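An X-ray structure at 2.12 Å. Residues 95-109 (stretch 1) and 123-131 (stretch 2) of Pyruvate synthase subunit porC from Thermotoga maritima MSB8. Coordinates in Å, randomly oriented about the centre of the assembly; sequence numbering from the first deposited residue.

Stretch 1 (95-109) LLSPAIVEGLSEDGI
Stretch 2, residues 123-131: KKTGFNGKI

The two stretches bury 670 Å² between them, with no hydrogen bond across the contact. Phe 127 and Thr 125 cover the most surface.

Stretch 1 is mostly loop. A 3-10 segment spans 99-101, and a type II turn runs from Val 101 to Leu 104, with Gly 103 at phi/psi 83/-7. In stretch 2 a helix ends around Thr 125 and Gly 126 follows at positive phi, 84/21.

Phe 127 points toward stretch 1 with chi1 t and chi2 66°. Leu 104 (chi1 t, chi2 p) lays CD2 over one ring face, 3.7 Å from the centroid, a CH-pi contact. Val 101 CG1 packs 3.6 Å from Phe 127 CD1. At the ring edge, Ser 105 O lies 3.2 Å from Phe 127 CE1 and Gly 108 O lies 3.7 Å from Phe 127 CZ.

Thr 125, chi1 p, sits opposite Pro 98, CA to CA 4.1 Å. Thr 125 CG2 meets Leu 96 CD2 at 3.6 Å. Thr 125 OG1 accepts a hydrogen bond from Phe 127 N, 3.1 Å. Pro 98 CA approaches Thr 125 O at 3.3 Å, a CA-H...O contact.

Glu 106 (chi1 m, chi2 m) brings OE2 to 2.9 Å from Asn 128 O. Both are acceptors, so this is not a hydrogen bond. Ile 109 CA lies 5.1 Å from Lys 130 CA, and 3.5 Å from Lys 130 O in a CA-H...O contact.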

ATOM      1  N   LEU A  95      10.590   8.854  -3.080  1.00 51.36           N
ATOM      2  CA  LEU A  95       9.621   9.614  -3.863  1.00 52.85           C
ATOM      3  C   LEU A  95       8.859  10.670  -3.035  1.00 54.43           C
ATOM      4  O   LEU A  95       8.040  11.407  -3.594  1.00 56.46           O
ATOM      5  CB  LEU A  95       8.626   8.633  -4.499  1.00 53.26           C
ATOM      6  CG  LEU A  95       9.253   7.615  -5.456  1.00 52.65           C
ATOM      7  CD1 LEU A  95       8.267   6.564  -5.781  1.00 46.38           C
ATOM      8  CD2 LEU A  95       9.757   8.291  -6.732  1.00 56.74           C
ATOM      9  N   LEU A  96       9.113  10.744  -1.724  1.00 53.35           N
ATOM     10  CA  LEU A  96       8.395  11.664  -0.856  1.00 53.91           C
ATOM     11  C   LEU A  96       8.663  13.104  -1.284  1.00 55.99           C
ATOM     12  O   LEU A  96       9.805  13.482  -1.531  1.00 56.63           O
ATOM     13  CB  LEU A  96       8.779  11.471   0.614  1.00 53.33           C
ATOM     14  CG  LEU A  96       8.178  10.302   1.421  1.00 58.73           C
ATOM     15  CD1 LEU A  96       8.879  10.192   2.773  1.00 49.38           C
ATOM     16  CD2 LEU A  96       6.653  10.426   1.630  1.00 47.26           C
ATOM     17  N   SER A  97       7.594  13.893  -1.363  1.00 57.69           N
ATOM     18  CA  SER A  97       7.631  15.282  -1.835  1.00 57.81           C
ATOM     19  C   SER A  97       6.232  15.839  -1.627  1.00 60.09           C
ATOM     20  O   SER A  97       5.277  15.074  -1.524  1.00 59.69           O
ATOM     21  CB  SER A  97       7.976  15.360  -3.330  1.00 57.33           C
ATOM     22  OG  SER A  97       6.867  15.023  -4.158  1.00 54.23           O
ATOM     23  N   PRO A  98       6.089  17.167  -1.596  1.00 61.57           N
ATOM     24  CA  PRO A  98       4.753  17.729  -1.373  1.00 62.26           C
ATOM     25  C   PRO A  98       3.763  17.455  -2.522  1.00 63.35           C
ATOM     26  O   PRO A  98       2.553  17.455  -2.295  1.00 64.61           O
ATOM     27  CB  PRO A  98       5.030  19.230  -1.215  1.00 63.02           C
ATOM     28  CG  PRO A  98       6.294  19.460  -1.980  1.00 62.91           C
ATOM     29  CD  PRO A  98       7.112  18.215  -1.775  1.00 62.97           C
ATOM     30  N   ALA A  99       4.272  17.218  -3.733  1.00 62.83           N
ATOM     31  CA  ALA A  99       3.434  16.860  -4.880  1.00 61.90           C
ATOM     32  C   ALA A  99       2.740  15.512  -4.666  1.00 61.50           C
ATOM     33  O   ALA A  99       1.630  15.280  -5.149  1.00 59.82           O
ATOM     34  CB  ALA A  99       4.283  16.794  -6.140  1.00 61.44           C
ATOM     35  N   ILE A 100       3.410  14.639  -3.920  1.00 62.25           N
ATOM     36  CA  ILE A 100       2.953  13.265  -3.692  1.00 60.69           C
ATOM     37  C   ILE A 100       1.744  13.241  -2.768  1.00 59.09           C
ATOM     38  O   ILE A 100       1.084  12.221  -2.653  1.00 58.21           O
ATOM     39  CB  ILE A 100       4.133  12.379  -3.112  1.00 60.40           C
ATOM     40  CG1 ILE A 100       4.356  11.142  -3.974  1.00 62.46           C
ATOM     41  CG2 ILE A 100       3.973  12.057  -1.623  1.00 57.87           C
ATOM     42  CD1 ILE A 100       4.936  11.513  -5.370  1.00 66.64           C
ATOM     43  N   VAL A 101       1.460  14.372  -2.123  1.00 58.78           N
ATOM     44  CA  VAL A 101       0.397  14.479  -1.131  1.00 58.12           C
ATOM     45  C   VAL A 101      -0.763  15.380  -1.608  1.00 59.07           C
ATOM     46  O   VAL A 101      -1.700  15.674  -0.863  1.00 54.65           O
ATOM     47  CB  VAL A 101       1.017  14.916   0.211  1.00 59.41           C
ATOM     48  CG1 VAL A 101       0.025  15.654   1.080  1.00 67.85           C
ATOM     49  CG2 VAL A 101       1.621  13.700   0.936  1.00 52.87           C
ATOM     50  N   GLU A 102      -0.730  15.748  -2.886  1.00 61.82           N
ATOM     51  CA  GLU A 102      -1.786  16.551  -3.481  1.00 65.04           C
ATOM     52  C   GLU A 102      -3.139  15.864  -3.411  1.00 63.77           C
ATOM     53  O   GLU A 102      -3.259  14.693  -3.747  1.00 66.30           O
ATOM     54  CB  GLU A 102      -1.448  16.877  -4.936  1.00 65.38           C
ATOM     55  CG  GLU A 102      -0.414  17.989  -5.060  1.00 72.37           C
ATOM     56  CD  GLU A 102      -0.190  18.445  -6.497  1.00 71.75           C
ATOM     57  OE1 GLU A 102      -0.315  17.601  -7.415  1.00 78.86           O
ATOM     58  OE2 GLU A 102       0.128  19.647  -6.698  1.00 85.68           O
ATOM     59  N   GLY A 103      -4.161  16.593  -2.969  1.00 61.93           N
ATOM     60  CA  GLY A 103      -5.514  16.044  -2.868  1.00 61.22           C
ATOM     61  C   GLY A 103      -5.800  15.253  -1.600  1.00 60.20           C
ATOM     62  O   GLY A 103      -6.953  14.868  -1.344  1.00 60.36           O
ATOM     63  N   LEU A 104      -4.764  15.028  -0.790  1.00 59.24           N
ATOM     64  CA  LEU A 104      -4.927  14.281   0.455  1.00 59.36           C
ATOM     65  C   LEU A 104      -5.493  15.188   1.543  1.00 61.21           C
ATOM     66  O   LEU A 104      -4.870  16.170   1.972  1.00 60.10           O
ATOM     67  CB  LEU A 104      -3.604  13.626   0.904  1.00 58.96           C
ATOM     68  CG  LEU A 104      -3.640  12.651   2.101  1.00 58.14           C
ATOM     69  CD1 LEU A 104      -4.615  11.468   1.918  1.00 56.30           C
ATOM     70  CD2 LEU A 104      -2.243  12.140   2.373  1.00 54.63           C
ATOM     71  N   SER A 105      -6.688  14.842   1.982  1.00 63.59           N
ATOM     72  CA  SER A 105      -7.341  15.563   3.057  1.00 67.49           C
ATOM     73  C   SER A 105      -6.535  15.481   4.333  1.00 67.21           C
ATOM     74  O   SER A 105      -5.578  14.726   4.426  1.00 66.76           O
ATOM     75  CB  SER A 105      -8.714  14.956   3.321  1.00 68.13           C
ATOM     76  OG  SER A 105      -9.228  15.387   4.558  1.00 77.77           O
ATOM     77  N   GLU A 106      -6.958  16.253   5.324  1.00 67.99           N
ATOM     78  CA  GLU A 106      -6.338  16.230   6.626  1.00 70.78           C
ATOM     79  C   GLU A 106      -6.823  15.016   7.416  1.00 69.85           C
ATOM     80  O   GLU A 106      -6.025  14.430   8.161  1.00 70.83           O
ATOM     81  CB  GLU A 106      -6.588  17.544   7.383  1.00 74.33           C
ATOM     82  CG  GLU A 106      -5.884  18.770   6.746  1.00 80.74           C
ATOM     83  CD  GLU A 106      -4.370  18.809   6.994  1.00 85.98           C
ATOM     84  OE1 GLU A 106      -3.963  19.197   8.120  1.00 88.47           O
ATOM     85  OE2 GLU A 106      -3.599  18.490   6.049  1.00 80.76           O
ATOM     86  N   ASP A 107      -8.091  14.606   7.252  1.00 69.35           N
ATOM     87  CA  ASP A 107      -8.539  13.355   7.919  1.00 69.95           C
ATOM     88  C   ASP A 107      -8.117  12.075   7.153  1.00 67.39           C
ATOM     89  O   ASP A 107      -8.541  10.987   7.511  1.00 69.29           O
ATOM     90  CB  ASP A 107     -10.026  13.342   8.466  1.00 70.88           C
ATOM     91  CG  ASP A 107     -11.114  13.708   7.429  1.00 77.27           C
ATOM     92  OD1 ASP A 107     -10.963  13.390   6.231  1.00 88.81           O
ATOM     93  OD2 ASP A 107     -12.164  14.286   7.840  1.00 72.86           O
ATOM     94  N   GLY A 108      -7.225  12.214   6.164  1.00 63.91           N
ATOM     95  CA  GLY A 108      -6.709  11.090   5.383  1.00 61.16           C
ATOM     96  C   GLY A 108      -5.401  10.550   5.940  1.00 59.42           C
ATOM     97  O   GLY A 108      -4.896  11.089   6.920  1.00 59.00           O
ATOM     98  N   ILE A 109      -4.838   9.512   5.293  1.00 57.11           N
ATOM     99  CA  ILE A 109      -3.635   8.832   5.780  1.00 53.52           C
ATOM    100  C   ILE A 109      -2.527   8.840   4.773  1.00 52.91           C
ATOM    101  O   ILE A 109      -2.739   8.610   3.604  1.00 53.47           O
ATOM    102  CB  ILE A 109      -3.910   7.331   6.133  1.00 52.82           C
ATOM    103  CG1 ILE A 109      -4.922   7.240   7.277  1.00 55.09           C
ATOM    104  CG2 ILE A 109      -2.619   6.589   6.495  1.00 47.55           C
ATOM    105  CD1 ILE A 109      -5.254   5.827   7.729  1.00 53.69           C
ATOM    106  N   LYS A 123       8.385  16.619   7.144  1.00 67.67           N
ATOM    107  CA  LYS A 123       9.287  17.616   6.563  1.00 67.92           C
ATOM    108  C   LYS A 123       9.300  17.488   5.059  1.00 67.23           C
ATOM    109  O   LYS A 123       9.184  18.486   4.352  1.00 66.80           O
ATOM    110  CB  LYS A 123      10.724  17.449   7.094  1.00 69.29           C
ATOM    111  CG  LYS A 123      11.731  18.508   6.602  1.00 67.75           C
ATOM    112  N   LYS A 124       9.441  16.255   4.583  1.00 65.61           N
ATOM    113  CA  LYS A 124       9.526  15.980   3.144  1.00 65.24           C
ATOM    114  C   LYS A 124       8.241  16.293   2.365  1.00 63.33           C
ATOM    115  O   LYS A 124       8.300  16.685   1.197  1.00 61.41           O
ATOM    116  CB  LYS A 124       9.945  14.515   2.913  1.00 66.11           C
ATOM    117  CG  LYS A 124      11.451  14.292   2.908  1.00 66.44           C
ATOM    118  CD  LYS A 124      12.019  14.589   1.526  1.00 73.22           C
ATOM    119  CE  LYS A 124      13.550  14.594   1.487  1.00 76.09           C
ATOM    120  NZ  LYS A 124      14.142  15.831   2.090  1.00 79.74           N
ATOM    121  N   THR A 125       7.092  16.135   3.015  1.00 62.46           N
ATOM    122  CA  THR A 125       5.801  16.282   2.340  1.00 62.53           C
ATOM    123  C   THR A 125       5.019  17.538   2.715  1.00 62.92           C
ATOM    124  O   THR A 125       4.347  18.140   1.865  1.00 62.71           O
ATOM    125  CB  THR A 125       4.880  15.088   2.663  1.00 63.28           C
ATOM    126  OG1 THR A 125       4.651  15.035   4.079  1.00 62.69           O
ATOM    127  CG2 THR A 125       5.489  13.765   2.159  1.00 60.00           C
ATOM    128  N   GLY A 126       5.086  17.911   3.987  1.00 63.13           N
ATOM    129  CA  GLY A 126       4.294  19.026   4.511  1.00 64.12           C
ATOM    130  C   GLY A 126       2.888  18.560   4.879  1.00 64.38           C
ATOM    131  O   GLY A 126       1.942  19.362   4.968  1.00 64.94           O
ATOM    132  N   PHE A 127       2.750  17.258   5.097  1.00 61.48           N
ATOM    133  CA  PHE A 127       1.488  16.686   5.474  1.00 59.91           C
ATOM    134  C   PHE A 127       1.286  16.663   6.997  1.00 61.55           C
ATOM    135  O   PHE A 127       1.980  15.951   7.746  1.00 60.51           O
ATOM    136  CB  PHE A 127       1.355  15.266   4.908  1.00 59.33           C
ATOM    137  CG  PHE A 127      -0.002  14.679   5.122  1.00 55.11           C
ATOM    138  CD1 PHE A 127      -1.104  15.225   4.477  1.00 51.89           C
ATOM    139  CD2 PHE A 127      -0.192  13.618   5.992  1.00 52.65           C
ATOM    140  CE1 PHE A 127      -2.372  14.718   4.690  1.00 58.48           C
ATOM    141  CE2 PHE A 127      -1.457  13.097   6.215  1.00 52.04           C
ATOM    142  CZ  PHE A 127      -2.552  13.643   5.565  1.00 57.23           C
ATOM    143  N   ASN A 128       0.344  17.480   7.451  1.00 63.07           N
ATOM    144  CA  ASN A 128      -0.168  17.397   8.813  1.00 63.80           C
ATOM    145  C   ASN A 128      -1.334  16.466   8.582  1.00 65.79           C
ATOM    146  O   ASN A 128      -1.998  16.583   7.556  1.00 69.41           O
ATOM    147  CB  ASN A 128      -0.615  18.758   9.294  1.00 62.44           C
ATOM    148  CG  ASN A 128       0.461  19.808   9.107  1.00 64.11           C
ATOM    149  OD1 ASN A 128       0.339  20.679   8.241  1.00 63.31           O
ATOM    150  ND2 ASN A 128       1.548  19.703   9.882  1.00 56.62           N
ATOM    151  N   GLY A 129      -1.578  15.525   9.484  1.00 65.19           N
ATOM    152  CA  GLY A 129      -2.561  14.452   9.227  1.00 61.12           C
ATOM    153  C   GLY A 129      -1.910  13.153   9.628  1.00 58.59           C
ATOM    154  O   GLY A 129      -0.707  13.117   9.827  1.00 58.19           O
ATOM    155  N   LYS A 130      -2.686  12.084   9.754  1.00 56.59           N
ATOM    156  CA  LYS A 130      -2.122  10.830  10.225  1.00 56.10           C
ATOM    157  C   LYS A 130      -1.070  10.344   9.235  1.00 54.39           C
ATOM    158  O   LYS A 130      -1.318  10.268   8.045  1.00 55.22           O
ATOM    159  CB  LYS A 130      -3.207   9.759  10.452  1.00 54.29           C
ATOM    160  CG  LYS A 130      -2.694   8.559  11.262  1.00 58.11           C
ATOM    161  CD  LYS A 130      -3.619   7.341  11.182  1.00 58.65           C
ATOM    162  CE  LYS A 130      -4.825   7.467  12.096  1.00 65.44           C
ATOM    163  NZ  LYS A 130      -5.709   6.263  11.938  1.00 72.22           N
ATOM    164  N   ILE A 131       0.118  10.057   9.743  1.00 54.09           N
ATOM    165  CA  ILE A 131       1.209   9.481   8.964  1.00 52.38           C
ATOM    166  C   ILE A 131       1.539   8.134   9.585  1.00 53.42           C
ATOM    167  O   ILE A 131       1.819   8.063  10.765  1.00 52.49           O
ATOM    168  CB  ILE A 131       2.490  10.351   9.003  1.00 53.60           C
ATOM    169  CG1 ILE A 131       2.257  11.678   8.259  1.00 51.59           C
ATOM    170  CG2 ILE A 131       3.680   9.557   8.439  1.00 49.07           C
ATOM    171  CD1 ILE A 131       3.343  12.744   8.447  1.00 47.50           C
TER